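Local structure of molybdopterin synthase catalytic subunit (Helicobacter pylori, 3RPF) at residues K70-V75 with L105-N110; F92-M97 with E109-D114. The protein probably converts precursor Z into molybdopterin as the large subunit of molybdopterin synthase, adding two sulfur atoms supplied by MoaD to form the dithiolene group. All coordinates share one frame; numbering follows the deposited sequence.

From the N terminus, the chain first reaches 70-75, where helix 55-71 turns into strand 74-82, then strand 90-98, and finally helix 101-118, which serves both contacts. Interaction 1 closes a loop of 29 residues, mostly strand, by bringing 105-110 back to this turn. Interaction 2 begins inside that loop, at 92-97, and runs past its end, closing a loop of 11 residues, mostly helix; the two connections cross, and their segments overlap at Glu109 and Asn110. The neighbouring strands 74-82 and 90-98 also join the contacts: Val75 N lies 2.9 Å from Met97 O, a probable hydrogen bond, and Val74 CG1 packs on Ser96 OG. Together they hold helix 101-118 against one face of the mixed sheet.

Interaction 1. Residues K70-V75 with L105-N110; sequences KDLGVV and LELYEN
Leu107 reaches from helix 101-118 to Leu72 and Val74, at the turn from helix 55-71 into strand 74-82 of the alpha/beta hammerhead fold of MoaE. The turn is a Schellman motif: Gly73, with positive phi, is the C-prime residue, its N bonded to Lys70 O, while Val74 N returns to Ala69 O. On either side of Gly73, Leu72 and Val74 both point their CB atoms toward helix 101-118. The bond from CA to CB of Leu107 already aims at the turn, and CG, anti to the carbonyl carbon (chi1 -82°), carries the branch onward, passing 4.3 Å from Leu72 CD1. The two methyls then part. CD2 stays 4.6 Å from Leu72 CD1, whereas CD1, roughly anti to CA (chi2 155°), runs on to the valine and does nearly all the touching. Leu107 CD1 lies 3.8 Å from Val74 CG1 and 3.7 Å from Val74 CG2, seated over the fork of the side chain. Around this apolar junction, Trp65 and Ala69 of helix 55-71 and Ser96 of strand 90-98 also pack on Leu107, and Asn103 ND2 donates a hydrogen bond to Leu72 O. Leu72 lies at the exposed border, its CD1 4.0 Å from Leu107 CD1; the approach of Leu107 CD1 to Val74 CB, at 3.5 Å, is the closest across the two segments.

Interaction 2. Residues F92-M97 with E109-D114; sequences FLCVSM and ENFIED
Phe111 CE2 sits at the edge of the Phe92 ring, near its plane, 4.2 Å from Phe92 CZ. Phe115 stacks on the Phe92 ring, and Trp65 meets Phe111 edge-to-face. The same CE2, with CD2, also meets sulfur: Cys94 SG lies at the edge of the Phe111 ring, 5.2 Å from the ring centroid and 81° off its normal, a sulfur-aromatic contact in which SG approaches Phe111 CD2 and CE2 almost evenly, at 4.1 and 4.0 Å. The first torsion of Phe111, with CG anti to the backbone N (chi1 173°), brings CE2 against Cys94. Strand 92-97 and helix 109-114 run nearly antiparallel, at 154° with their axes 9.9 Å apart, as consecutive strand and helix of a beta-alpha unit in the alpha/beta hammerhead fold; Leu93 and Val95 face the other side of the sheet, against Tyr21 of helix 14-27. On the helix side, Ile112 CG1 lies 4.1 Å from Cys94 SG. Nearby surfaces are shared with other chains: Phe92 packs on Gly74 of the molybdopterin converting factor chain, and Ile112 on Leu105 of the second MoaE subunit.

Interaction 1. Residues K70-V75 with L105-N110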
loop_
_atom_site.group_PDB
_atom_site.type_symbol
_atom_site.label_atom_id
_atom_site.label_comp_id
_atom_site.label_asym_id
_atom_site.label_seq_id
_atom_site.Cartn_x
_atom_site.Cartn_y
_atom_site.Cartn_z
ATOM N N LYS A 70 15.540 -3.234 -5.672
ATOM C CA LYS A 70 15.993 -3.128 -7.057
ATOM C C LYS A 70 16.281 -4.498 -7.650
ATOM O O LYS A 70 15.945 -4.757 -8.812
ATOM C CB LYS A 70 17.235 -2.240 -7.138
ATOM C CG LYS A 70 17.626 -1.877 -8.564
ATOM C CD LYS A 70 18.698 -0.795 -8.554
ATOM C CE LYS A 70 19.188 -0.494 -9.969
ATOM N NZ LYS A 70 20.316 0.487 -9.967
ATOM N N ASP A 71 16.908 -5.375 -6.870
ATOM C CA ASP A 71 17.143 -6.744 -7.338
ATOM C C ASP A 71 15.862 -7.453 -7.765
ATOM O O ASP A 71 15.902 -8.390 -8.552
ATOM C CB ASP A 71 17.867 -7.553 -6.262
ATOM C CG ASP A 71 19.341 -7.248 -6.217
ATOM O OD1 ASP A 71 19.834 -6.650 -7.202
ATOM O OD2 ASP A 71 20.003 -7.603 -5.212
ATOM N N LEU A 72 14.723 -7.008 -7.244
ATOM C CA LEU A 72 13.441 -7.631 -7.571
ATOM C C LEU A 72 12.655 -6.822 -8.588
ATOM O O LEU A 72 11.486 -7.100 -8.825
ATOM C CB LEU A 72 12.594 -7.813 -6.313
ATOM C CG LEU A 72 13.112 -8.804 -5.276
ATOM C CD1 LEU A 72 12.117 -8.935 -4.142
ATOM C CD2 LEU A 72 13.349 -10.145 -5.914
ATOM N N GLY A 73 13.285 -5.812 -9.179
ATOM C CA GLY A 73 12.619 -5.019 -10.204
ATOM C C GLY A 73 11.707 -3.950 -9.624
ATOM O O GLY A 73 10.868 -3.395 -10.330
ATOM N N VAL A 74 11.874 -3.651 -8.339
ATOM C CA VAL A 74 11.021 -2.676 -7.656
ATOM C C VAL A 74 11.799 -1.429 -7.223
ATOM O O VAL A 74 12.871 -1.540 -6.631
ATOM C CB VAL A 74 10.386 -3.319 -6.413
ATOM C CG1 VAL A 74 9.652 -2.280 -5.560
ATOM C CG2 VAL A 74 9.438 -4.447 -6.842
ATOM N N VAL A 75 11.250 -0.252 -7.526
ATOM C CA VAL A 75 11.782 1.007 -7.023
ATOM C C VAL A 75 11.160 1.339 -5.680
ATOM O O VAL A 75 9.938 1.508 -5.563
ATOM C CB VAL A 75 11.496 2.174 -7.959
ATOM C CG1 VAL A 75 11.920 3.492 -7.302
ATOM C CG2 VAL A 75 12.232 1.986 -9.279
ATOM N N LEU A 105 4.067 -5.195 -3.953
ATOM C CA LEU A 105 3.232 -5.290 -2.757
ATOM C C LEU A 105 3.941 -6.018 -1.612
ATOM O O LEU A 105 3.735 -5.691 -0.449
ATOM C CB LEU A 105 1.917 -6.003 -3.080
ATOM C CG LEU A 105 0.887 -5.141 -3.802
ATOM C CD1 LEU A 105 -0.229 -6.014 -4.386
ATOM C CD2 LEU A 105 0.316 -4.125 -2.858
ATOM N N GLU A 106 4.754 -7.016 -1.939
ATOM C CA GLU A 106 5.453 -7.780 -0.913
ATOM C C GLU A 106 6.520 -6.919 -0.250
ATOM O O GLU A 106 6.620 -6.883 0.975
ATOM C CB GLU A 106 6.083 -9.047 -1.507
ATOM N N LEU A 107 7.310 -6.209 -1.047
ATOM C CA LEU A 107 8.330 -5.324 -0.468
ATOM C C LEU A 107 7.696 -4.223 0.381
ATOM O O LEU A 107 8.217 -3.843 1.429
ATOM C CB LEU A 107 9.178 -4.711 -1.569
ATOM C CG LEU A 107 10.289 -5.627 -2.062
ATOM C CD1 LEU A 107 10.673 -5.255 -3.475
ATOM C CD2 LEU A 107 11.480 -5.519 -1.126
ATOM N N TYR A 108 6.558 -3.720 -0.080
ATOM C CA TYR A 108 5.861 -2.629 0.596
ATOM C C TYR A 108 5.497 -3.039 2.013
ATOM O O TYR A 108 5.832 -2.339 2.967
ATOM C CB TYR A 108 4.617 -2.321 -0.210
ATOM C CG TYR A 108 3.615 -1.323 0.335
ATOM C CD1 TYR A 108 3.742 0.040 0.088
ATOM C CD2 TYR A 108 2.469 -1.760 0.989
ATOM C CE1 TYR A 108 2.782 0.949 0.545
ATOM C CE2 TYR A 108 1.511 -0.871 1.438
ATOM C CZ TYR A 108 1.652 0.470 1.210
ATOM O OH TYR A 108 0.643 1.317 1.660
ATOM N N GLU A 109 4.825 -4.179 2.136
ATOM C CA GLU A 109 4.486 -4.757 3.434
ATOM C C GLU A 109 5.728 -4.967 4.287
ATOM O O GLU A 109 5.784 -4.535 5.443
ATOM C CB GLU A 109 3.800 -6.114 3.235
ATOM N N ASN A 110 6.709 -5.663 3.728
ATOM C CA ASN A 110 7.906 -6.016 4.484
ATOM C C ASN A 110 8.698 -4.782 4.906
ATOM O O ASN A 110 9.177 -4.693 6.038
ATOM C CB ASN A 110 8.789 -6.969 3.678
ATOM C CG ASN A 110 8.162 -8.345 3.503
ATOM O OD1 ASN A 110 7.301 -8.750 4.282
ATOM N ND2 ASN A 110 8.597 -9.068 2.479
#

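Interaction 2. Residues F92-M97 with E109-D114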
loop_
_atom_site.group_PDB
_atom_site.type_symbol
_atom_site.label_atom_id
_atom_site.label_comp_id
_atom_site.label_asym_id
_atom_site.label_seq_id
_atom_site.Cartn_x
_atom_site.Cartn_y
_atom_site.Cartn_z
ATOM N N PHE A 92 5.708 11.007 7.026
ATOM C CA PHE A 92 6.410 9.877 6.442
ATOM C C PHE A 92 5.652 9.466 5.189
ATOM O O PHE A 92 4.426 9.520 5.158
ATOM C CB PHE A 92 6.456 8.727 7.463
ATOM C CG PHE A 92 6.845 7.380 6.875
ATOM C CD1 PHE A 92 8.057 7.210 6.215
ATOM C CD2 PHE A 92 6.016 6.273 7.038
ATOM C CE1 PHE A 92 8.425 5.979 5.691
ATOM C CE2 PHE A 92 6.378 5.024 6.527
ATOM C CZ PHE A 92 7.592 4.876 5.846
ATOM N N LEU A 93 6.391 9.096 4.153
ATOM C CA LEU A 93 5.782 8.670 2.903
ATOM C C LEU A 93 6.724 7.689 2.260
ATOM O O LEU A 93 7.946 7.891 2.266
ATOM C CB LEU A 93 5.559 9.871 1.974
ATOM C CG LEU A 93 4.894 9.564 0.629
ATOM C CD1 LEU A 93 3.942 10.679 0.213
ATOM C CD2 LEU A 93 5.948 9.348 -0.426
ATOM N N CYS A 94 6.181 6.602 1.726
ATOM C CA CYS A 94 7.017 5.725 0.938
ATOM C C CYS A 94 6.276 5.143 -0.229
ATOM O O CYS A 94 5.031 5.083 -0.246
ATOM C CB CYS A 94 7.645 4.636 1.803
ATOM S SG CYS A 94 6.483 3.481 2.499
ATOM N N VAL A 95 7.048 4.753 -1.236
ATOM C CA VAL A 95 6.475 4.207 -2.461
ATOM C C VAL A 95 7.252 2.972 -2.842
ATOM O O VAL A 95 8.478 2.919 -2.694
ATOM C CB VAL A 95 6.550 5.227 -3.609
ATOM C CG1 VAL A 95 8.011 5.638 -3.849
ATOM C CG2 VAL A 95 5.931 4.668 -4.874
ATOM N N SER A 96 6.523 1.967 -3.311
ATOM C CA SER A 96 7.109 0.760 -3.846
ATOM C C SER A 96 6.404 0.604 -5.165
ATOM O O SER A 96 5.164 0.498 -5.190
ATOM C CB SER A 96 6.777 -0.420 -2.936
ATOM O OG SER A 96 7.192 -1.645 -3.522
HETATM N N MSE A 97 7.157 0.611 -6.267
HETATM C CA MSE A 97 6.505 0.533 -7.590
HETATM C C MSE A 97 7.321 -0.327 -8.530
HETATM O O MSE A 97 8.534 -0.460 -8.366
HETATM C CB MSE A 97 6.330 1.936 -8.185
HETATM C CG MSE A 97 7.637 2.774 -8.150
HETATM SE SE MSE A 97 7.434 4.615 -8.789
HETATM C CE MSE A 97 8.884 5.489 -7.786
ATOM N N GLU A 109 4.825 -4.179 2.136
ATOM C CA GLU A 109 4.486 -4.757 3.434
ATOM C C GLU A 109 5.728 -4.967 4.287
ATOM O O GLU A 109 5.784 -4.535 5.443
ATOM C CB GLU A 109 3.800 -6.114 3.235
ATOM N N ASN A 110 6.709 -5.663 3.728
ATOM C CA ASN A 110 7.906 -6.016 4.484
ATOM C C ASN A 110 8.698 -4.782 4.906
ATOM O O ASN A 110 9.177 -4.693 6.038
ATOM C CB ASN A 110 8.789 -6.969 3.678
ATOM C CG ASN A 110 8.162 -8.345 3.503
ATOM O OD1 ASN A 110 7.301 -8.750 4.282
ATOM N ND2 ASN A 110 8.597 -9.068 2.479
ATOM N N PHE A 111 8.833 -3.824 4.001
ATOM C CA PHE A 111 9.553 -2.597 4.333
ATOM C C PHE A 111 8.907 -1.827 5.473
ATOM O O PHE A 111 9.578 -1.443 6.433
ATOM C CB PHE A 111 9.654 -1.667 3.130
ATOM C CG PHE A 111 10.238 -0.318 3.469
ATOM C CD1 PHE A 111 11.587 -0.200 3.770
ATOM C CD2 PHE A 111 9.452 0.816 3.485
ATOM C CE1 PHE A 111 12.146 1.021 4.079
ATOM C CE2 PHE A 111 10.006 2.055 3.803
ATOM C CZ PHE A 111 11.363 2.148 4.101
ATOM N N ILE A 112 7.605 -1.579 5.366
ATOM C CA ILE A 112 6.932 -0.744 6.359
ATOM C C ILE A 112 7.068 -1.336 7.756
ATOM O O ILE A 112 7.278 -0.607 8.727
ATOM C CB ILE A 112 5.439 -0.503 5.997
ATOM C CG1 ILE A 112 5.346 0.209 4.650
ATOM C CG2 ILE A 112 4.760 0.337 7.082
ATOM C CD1 ILE A 112 3.915 0.364 4.128
ATOM N N GLU A 113 6.969 -2.658 7.854
ATOM C CA GLU A 113 7.083 -3.340 9.145
ATOM C C GLU A 113 8.508 -3.229 9.686
ATOM O O GLU A 113 8.709 -2.939 10.864
ATOM C CB GLU A 113 6.673 -4.811 9.007
ATOM C CG GLU A 113 6.867 -5.674 10.266
ATOM C CD GLU A 113 5.894 -5.339 11.395
ATOM O OE1 GLU A 113 5.176 -4.319 11.297
ATOM O OE2 GLU A 113 5.849 -6.099 12.390
ATOM N N ASP A 114 9.496 -3.443 8.824
ATOM C CA ASP A 114 10.890 -3.309 9.242
ATOM C C ASP A 114 11.185 -1.877 9.655
ATOM O O ASP A 114 11.868 -1.635 10.655
ATOM C CB ASP A 114 11.832 -3.734 8.124
ATOM C CG ASP A 114 13.238 -4.025 8.634
ATOM O OD1 ASP A 114 13.368 -4.937 9.473
ATOM O OD2 ASP A 114 14.202 -3.355 8.210
#